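PDB 3K2D: ABC-type metal ion transport system, periplasmic component from Vibrio vulnificus, which binds methionine, probably as the substrate-binding lipoprotein of an ABC importer, and activates Toll-like receptor 2. Local coordinates for residues Ala101-Asn112 with Pro149-Ala159. The protein carries 4 engineered substitutions. Numbering follows the deposited sequence.
Sequences ALADGVRIAVPN and PKNITIMELDA. Engineered in segment 101-112: Ala-101 (natural residue Glu). Engineered in segment 149-159: Met-155 (natural residue Val).
Ile-108 and Val-110 face residues 153-157 in a parallel ladder: Ile-108 N donates to Thr-153 O and its O accepts from Met-155 N, then Val-110 N donates to Met-155 O and its O accepts from Leu-157 N. Thr-153 N reaches back to Val-106 O (3.0 Å), and a weak bond from Asn-112 N to Leu-157 O, bent to 115° at the hydrogen, ends the series. Arg-107 and Ala-109 turn their backbone polar groups to the other flank, where they bond to Ala-170, Leu-171 and Ile-173. Before the strands, the type II turn from Ala-103 to Val-106 presents Gly-105 N to Lys-150 O (2.6 Å) in a nearly straight bond. The Lys-150 chain runs extended until chi4 (-59°) bends NZ onto Leu-102 O, 2.8 Å away in the carbonyl plane; Asp-104 OD1 adds a long salt bridge to the same ammonium, 4.0 Å from NZ. At the far end a water donates to Asn-112 OD1 and accepts from Ala-159 N, bridging the ends of the two segments. On one face, the CG2 branch of Ile-152 lies against Ile-108 CG1 (3.6 Å) and the two CD1 methyls also meet, while Ile-154 CG2 touches Val-110 CG2 (3.8 Å); helix 114-126 covers part of this face through Leu-124 and Leu-117. On the other, the bent chain of the engineered Met-155 lies alongside Arg-107, though the detail of its approach to the guanidinium is doubtful; Arg-107 NH2 makes a weak hydrogen bond to Asp-168 O, and Leu-157 CD1 meets Ala-109 CB beside helix 162-165. Strand 153-157 is thus the edge of one lobe's sheet, joined to 107-111 by a crossover containing helix 114-126, an alpha/beta topology characteristic of periplasmic binding proteins; the strands' C-terminal ends point toward the methionine cleft.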
ATOM      1  N   ALA A 101      11.168 -25.462  -6.046  1.00 34.46           N
ATOM      2  CA  ALA A 101      10.276 -26.588  -6.309  1.00 35.24           C
ATOM      3  C   ALA A 101       8.919 -26.078  -6.769  1.00 34.96           C
ATOM      4  O   ALA A 101       7.884 -26.713  -6.582  1.00 35.14           O
ATOM      5  CB  ALA A 101      10.121 -27.473  -5.070  1.00 37.15           C
ATOM      6  N   LEU A 102       8.946 -24.897  -7.361  1.00 34.74           N
ATOM      7  CA  LEU A 102       7.758 -24.289  -7.920  1.00 31.76           C
ATOM      8  C   LEU A 102       7.819 -24.914  -9.309  1.00 30.66           C
ATOM      9  O   LEU A 102       8.870 -24.906  -9.956  1.00 29.68           O
ATOM     10  CB  LEU A 102       7.949 -22.774  -7.984  1.00 31.06           C
ATOM     11  CG  LEU A 102       6.791 -21.793  -8.119  1.00 30.18           C
ATOM     12  CD1 LEU A 102       5.579 -22.273  -7.346  1.00 30.52           C
ATOM     13  CD2 LEU A 102       7.256 -20.440  -7.583  1.00 28.40           C
ATOM     14  N   ALA A 103       6.720 -25.497  -9.754  1.00 29.25           N
ATOM     15  CA  ALA A 103       6.716 -26.121 -11.061  1.00 28.83           C
ATOM     16  C   ALA A 103       7.085 -25.124 -12.154  1.00 27.93           C
ATOM     17  O   ALA A 103       6.865 -23.919 -12.026  1.00 26.29           O
ATOM     18  CB  ALA A 103       5.348 -26.733 -11.348  1.00 28.63           C
ATOM     19  N   ASP A 104       7.661 -25.648 -13.228  1.00 27.02           N
ATOM     20  CA  ASP A 104       8.042 -24.834 -14.362  1.00 26.75           C
ATOM     21  C   ASP A 104       6.805 -24.359 -15.104  1.00 25.60           C
ATOM     22  O   ASP A 104       5.796 -25.062 -15.164  1.00 24.80           O
ATOM     23  CB  ASP A 104       8.927 -25.644 -15.303  1.00 29.19           C
ATOM     24  CG  ASP A 104      10.371 -25.630 -14.884  1.00 33.33           C
ATOM     25  OD1 ASP A 104      10.634 -25.463 -13.673  1.00 37.65           O
ATOM     26  OD2 ASP A 104      11.242 -25.791 -15.760  1.00 38.06           O
ATOM     27  N   GLY A 105       6.886 -23.155 -15.659  1.00 24.07           N
ATOM     28  CA  GLY A 105       5.775 -22.611 -16.409  1.00 21.40           C
ATOM     29  C   GLY A 105       4.605 -22.138 -15.577  1.00 22.54           C
ATOM     30  O   GLY A 105       3.509 -21.972 -16.108  1.00 23.91           O
ATOM     31  N   VAL A 106       4.803 -21.913 -14.282  1.00 22.15           N
ATOM     32  CA  VAL A 106       3.688 -21.450 -13.458  1.00 20.88           C
ATOM     33  C   VAL A 106       3.378 -19.986 -13.722  1.00 21.31           C
ATOM     34  O   VAL A 106       4.183 -19.242 -14.298  1.00 20.47           O
ATOM     35  CB  VAL A 106       3.956 -21.601 -11.931  1.00 19.73           C
ATOM     36  CG1 VAL A 106       4.060 -23.064 -11.553  1.00 17.81           C
ATOM     37  CG2 VAL A 106       5.219 -20.851 -11.547  1.00 19.35           C
ATOM     38  N   ARG A 107       2.191 -19.590 -13.278  1.00 22.59           N
ATOM     39  CA  ARG A 107       1.698 -18.229 -13.416  1.00 20.67           C
ATOM     40  C   ARG A 107       1.882 -17.544 -12.064  1.00 18.41           C
ATOM     41  O   ARG A 107       1.550 -18.109 -11.029  1.00 17.99           O
ATOM     42  CB  ARG A 107       0.211 -18.259 -13.797  1.00 23.05           C
ATOM     43  CG  ARG A 107      -0.134 -17.606 -15.132  1.00 26.85           C
ATOM     44  CD  ARG A 107      -1.083 -18.471 -15.978  1.00 29.42           C
ATOM     45  NE  ARG A 107      -2.348 -18.760 -15.308  1.00 36.46           N
ATOM     46  CZ  ARG A 107      -3.416 -17.963 -15.322  1.00 40.02           C
ATOM     47  NH1 ARG A 107      -3.390 -16.813 -15.984  1.00 41.42           N
ATOM     48  NH2 ARG A 107      -4.510 -18.309 -14.651  1.00 40.34           N
ATOM     49  N   ILE A 108       2.439 -16.340 -12.077  1.00 17.85           N
ATOM     50  CA  ILE A 108       2.632 -15.569 -10.853  1.00 17.34           C
ATOM     51  C   ILE A 108       1.927 -14.230 -11.033  1.00 18.06           C
ATOM     52  O   ILE A 108       2.257 -13.458 -11.937  1.00 18.62           O
ATOM     53  CB  ILE A 108       4.139 -15.324 -10.554  1.00 16.16           C
ATOM     54  CG1 ILE A 108       4.805 -16.642 -10.147  1.00 15.32           C
ATOM     55  CG2 ILE A 108       4.292 -14.277  -9.467  1.00 12.74           C
ATOM     56  CD1 ILE A 108       6.242 -16.510  -9.703  1.00 17.06           C
ATOM     57  N   ALA A 109       0.951 -13.962 -10.175  1.00 17.25           N
ATOM     58  CA  ALA A 109       0.199 -12.714 -10.255  1.00 17.61           C
ATOM     59  C   ALA A 109       0.856 -11.586  -9.448  1.00 17.99           C
ATOM     60  O   ALA A 109       1.362 -11.812  -8.346  1.00 19.04           O
ATOM     61  CB  ALA A 109      -1.228 -12.942  -9.777  1.00 16.32           C
ATOM     62  N   VAL A 110       0.842 -10.378 -10.014  1.00 16.67           N
ATOM     63  CA  VAL A 110       1.421  -9.184  -9.385  1.00 15.93           C
ATOM     64  C   VAL A 110       0.555  -7.958  -9.710  1.00 15.65           C
ATOM     65  O   VAL A 110      -0.255  -7.984 -10.634  1.00 14.18           O
ATOM     66  CB  VAL A 110       2.866  -8.890  -9.914  1.00 16.71           C
ATOM     67  CG1 VAL A 110       3.733 -10.138  -9.822  1.00 16.55           C
ATOM     68  CG2 VAL A 110       2.814  -8.398 -11.353  1.00 14.37           C
ATOM     69  N   PRO A 111       0.697  -6.875  -8.931  1.00 16.32           N
ATOM     70  CA  PRO A 111      -0.098  -5.674  -9.210  1.00 16.11           C
ATOM     71  C   PRO A 111       0.357  -5.040 -10.524  1.00 16.75           C
ATOM     72  O   PRO A 111       1.485  -5.262 -10.961  1.00 15.79           O
ATOM     73  CB  PRO A 111       0.156  -4.794  -7.995  1.00 14.31           C
ATOM     74  CG  PRO A 111       1.463  -5.287  -7.467  1.00 18.01           C
ATOM     75  CD  PRO A 111       1.370  -6.765  -7.628  1.00 16.16           C
ATOM     76  N   ASN A 112      -0.519  -4.262 -11.157  1.00 17.46           N
ATOM     77  CA  ASN A 112      -0.180  -3.663 -12.441  1.00 18.42           C
ATOM     78  C   ASN A 112       0.193  -2.186 -12.478  1.00 18.49           C
ATOM     79  O   ASN A 112       0.665  -1.703 -13.506  1.00 19.29           O
ATOM     80  CB  ASN A 112      -1.293  -3.925 -13.458  1.00 17.46           C
ATOM     81  CG  ASN A 112      -2.635  -3.421 -12.997  1.00 16.73           C
ATOM     82  OD1 ASN A 112      -2.741  -2.720 -11.994  1.00 16.18           O
ATOM     83  ND2 ASN A 112      -3.676  -3.772 -13.739  1.00 16.28           N
ATOM     84  N   PRO A 149      14.506 -18.764 -15.555  1.00 22.97           N
ATOM     85  CA  PRO A 149      14.769 -20.206 -15.465  1.00 23.23           C
ATOM     86  C   PRO A 149      13.561 -21.154 -15.390  1.00 22.49           C
ATOM     87  O   PRO A 149      13.551 -22.186 -16.053  1.00 21.69           O
ATOM     88  CB  PRO A 149      15.675 -20.309 -14.237  1.00 21.19           C
ATOM     89  CG  PRO A 149      15.226 -19.150 -13.400  1.00 23.12           C
ATOM     90  CD  PRO A 149      15.125 -18.057 -14.421  1.00 22.59           C
ATOM     91  N   LYS A 150      12.550 -20.815 -14.597  1.00 22.79           N
ATOM     92  CA  LYS A 150      11.369 -21.674 -14.469  1.00 22.19           C
ATOM     93  C   LYS A 150      10.278 -21.392 -15.503  1.00 21.38           C
ATOM     94  O   LYS A 150       9.178 -21.937 -15.426  1.00 19.65           O
ATOM     95  CB  LYS A 150      10.781 -21.565 -13.055  1.00 22.61           C
ATOM     96  CG  LYS A 150      11.612 -22.270 -11.989  1.00 23.43           C
ATOM     97  CD  LYS A 150      11.020 -22.110 -10.593  1.00 24.46           C
ATOM     98  CE  LYS A 150      11.739 -23.010  -9.584  1.00 25.37           C
ATOM     99  NZ  LYS A 150      11.663 -24.467  -9.962  1.00 25.95           N
ATOM    100  N   ASN A 151      10.598 -20.549 -16.478  1.00 21.78           N
ATOM    101  CA  ASN A 151       9.655 -20.188 -17.530  1.00 21.45           C
ATOM    102  C   ASN A 151       8.352 -19.653 -16.944  1.00 21.11           C
ATOM    103  O   ASN A 151       7.261 -20.061 -17.340  1.00 22.12           O
ATOM    104  CB  ASN A 151       9.357 -21.395 -18.426  1.00 21.15           C
ATOM    105  CG  ASN A 151      10.617 -22.047 -18.978  1.00 22.91           C
ATOM    106  OD1 ASN A 151      11.595 -21.368 -19.315  1.00 21.17           O
ATOM    107  ND2 ASN A 151      10.592 -23.378 -19.086  1.00 23.03           N
ATOM    108  N   ILE A 152       8.469 -18.730 -16.003  1.00 20.60           N
ATOM    109  CA  ILE A 152       7.299 -18.156 -15.366  1.00 21.96           C
ATOM    110  C   ILE A 152       6.569 -17.158 -16.269  1.00 21.42           C
ATOM    111  O   ILE A 152       7.161 -16.548 -17.161  1.00 19.85           O
ATOM    112  CB  ILE A 152       7.690 -17.425 -14.057  1.00 23.84           C
ATOM    113  CG1 ILE A 152       8.465 -18.367 -13.139  1.00 26.79           C
ATOM    114  CG2 ILE A 152       6.446 -16.948 -13.335  1.00 26.77           C
ATOM    115  CD1 ILE A 152       8.917 -17.722 -11.835  1.00 28.90           C
ATOM    116  N   THR A 153       5.270 -17.015 -16.044  1.00 20.92           N
ATOM    117  CA  THR A 153       4.485 -16.048 -16.788  1.00 20.68           C
ATOM    118  C   THR A 153       3.958 -15.068 -15.757  1.00 19.21           C
ATOM    119  O   THR A 153       3.227 -15.445 -14.851  1.00 18.58           O
ATOM    120  CB  THR A 153       3.298 -16.688 -17.525  1.00 21.86           C
ATOM    121  OG1 THR A 153       3.766 -17.362 -18.701  1.00 22.72           O
ATOM    122  CG2 THR A 153       2.302 -15.620 -17.934  1.00 22.57           C
ATOM    123  N   ILE A 154       4.362 -13.813 -15.887  1.00 19.27           N
ATOM    124  CA  ILE A 154       3.932 -12.776 -14.963  1.00 18.64           C
ATOM    125  C   ILE A 154       2.566 -12.250 -15.359  1.00 19.17           C
ATOM    126  O   ILE A 154       2.402 -11.691 -16.445  1.00 18.40           O
ATOM    127  CB  ILE A 154       4.917 -11.583 -14.954  1.00 18.10           C
ATOM    128  CG1 ILE A 154       6.324 -12.059 -14.607  1.00 16.93           C
ATOM    129  CG2 ILE A 154       4.467 -10.548 -13.954  1.00 17.24           C
ATOM    130  CD1 ILE A 154       6.415 -12.723 -13.264  1.00 18.02           C
ATOM    131  N   MET A 155       1.588 -12.438 -14.479  1.00 21.24           N
ATOM    132  CA  MET A 155       0.235 -11.950 -14.721  1.00 22.99           C
ATOM    133  C   MET A 155       0.062 -10.646 -13.951  1.00 23.44           C
ATOM    134  O   MET A 155       0.133 -10.619 -12.724  1.00 25.08           O
ATOM    135  CB  MET A 155      -0.802 -12.979 -14.253  1.00 24.63           C
ATOM    136  CG  MET A 155      -0.792 -14.312 -15.030  1.00 27.89           C
ATOM    137  SD  MET A 155      -1.197 -14.198 -16.781  1.00 16.44           S
ATOM    138  CE  MET A 155      -2.859 -13.800 -16.665  1.00 27.15           C
ATOM    139  N   GLU A 156      -0.137  -9.555 -14.676  1.00 23.56           N
ATOM    140  CA  GLU A 156      -0.319  -8.251 -14.054  1.00 22.39           C
ATOM    141  C   GLU A 156      -1.811  -7.991 -13.898  1.00 23.18           C
ATOM    142  O   GLU A 156      -2.563  -8.031 -14.872  1.00 23.84           O
ATOM    143  CB  GLU A 156       0.334  -7.171 -14.921  1.00 22.57           C
ATOM    144  CG  GLU A 156       1.859  -7.248 -14.951  1.00 22.92           C
ATOM    145  CD  GLU A 156       2.481  -6.465 -16.099  1.00 25.97           C
ATOM    146  OE1 GLU A 156       2.040  -5.322 -16.364  1.00 27.20           O
ATOM    147  OE2 GLU A 156       3.426  -6.989 -16.731  1.00 26.16           O
ATOM    148  N   LEU A 157      -2.235  -7.733 -12.664  1.00 23.13           N
ATOM    149  CA  LEU A 157      -3.646  -7.486 -12.357  1.00 20.93           C
ATOM    150  C   LEU A 157      -3.812  -6.250 -11.474  1.00 20.81           C
ATOM    151  O   LEU A 157      -2.861  -5.781 -10.853  1.00 19.19           O
ATOM    152  CB  LEU A 157      -4.236  -8.691 -11.609  1.00 19.51           C
ATOM    153  CG  LEU A 157      -3.957 -10.092 -12.153  1.00 19.58           C
ATOM    154  CD1 LEU A 157      -4.401 -11.116 -11.144  1.00 21.54           C
ATOM    155  CD2 LEU A 157      -4.682 -10.297 -13.453  1.00 16.73           C
ATOM    156  N   ASP A 158      -5.034  -5.736 -11.413  1.00 22.07           N
ATOM    157  CA  ASP A 158      -5.326  -4.590 -10.572  1.00 24.09           C
ATOM    158  C   ASP A 158      -5.159  -5.042  -9.128  1.00 22.47           C
ATOM    159  O   ASP A 158      -5.659  -6.098  -8.741  1.00 20.56           O
ATOM    160  CB  ASP A 158      -6.759  -4.104 -10.804  1.00 28.32           C
ATOM    161  CG  ASP A 158      -7.152  -2.985  -9.850  1.00 33.86           C
ATOM    162  OD1 ASP A 158      -7.357  -3.256  -8.641  1.00 35.21           O
ATOM    163  OD2 ASP A 158      -7.243  -1.825 -10.311  1.00 37.97           O
ATOM    164  N   ALA A 159      -4.459  -4.235  -8.339  1.00 20.73           N
ATOM    165  CA  ALA A 159      -4.198  -4.551  -6.937  1.00 19.60           C
ATOM    166  C   ALA A 159      -5.387  -5.137  -6.169  1.00 18.86           C
ATOM    167  O   ALA A 159      -5.226  -6.095  -5.418  1.00 18.79           O
ATOM    168  CB  ALA A 159      -3.662  -3.315  -6.218  1.00 17.06           C
TER
HETATM  169  O   HOH W   1      -2.631  -2.134  -9.475  1.00 15.75           O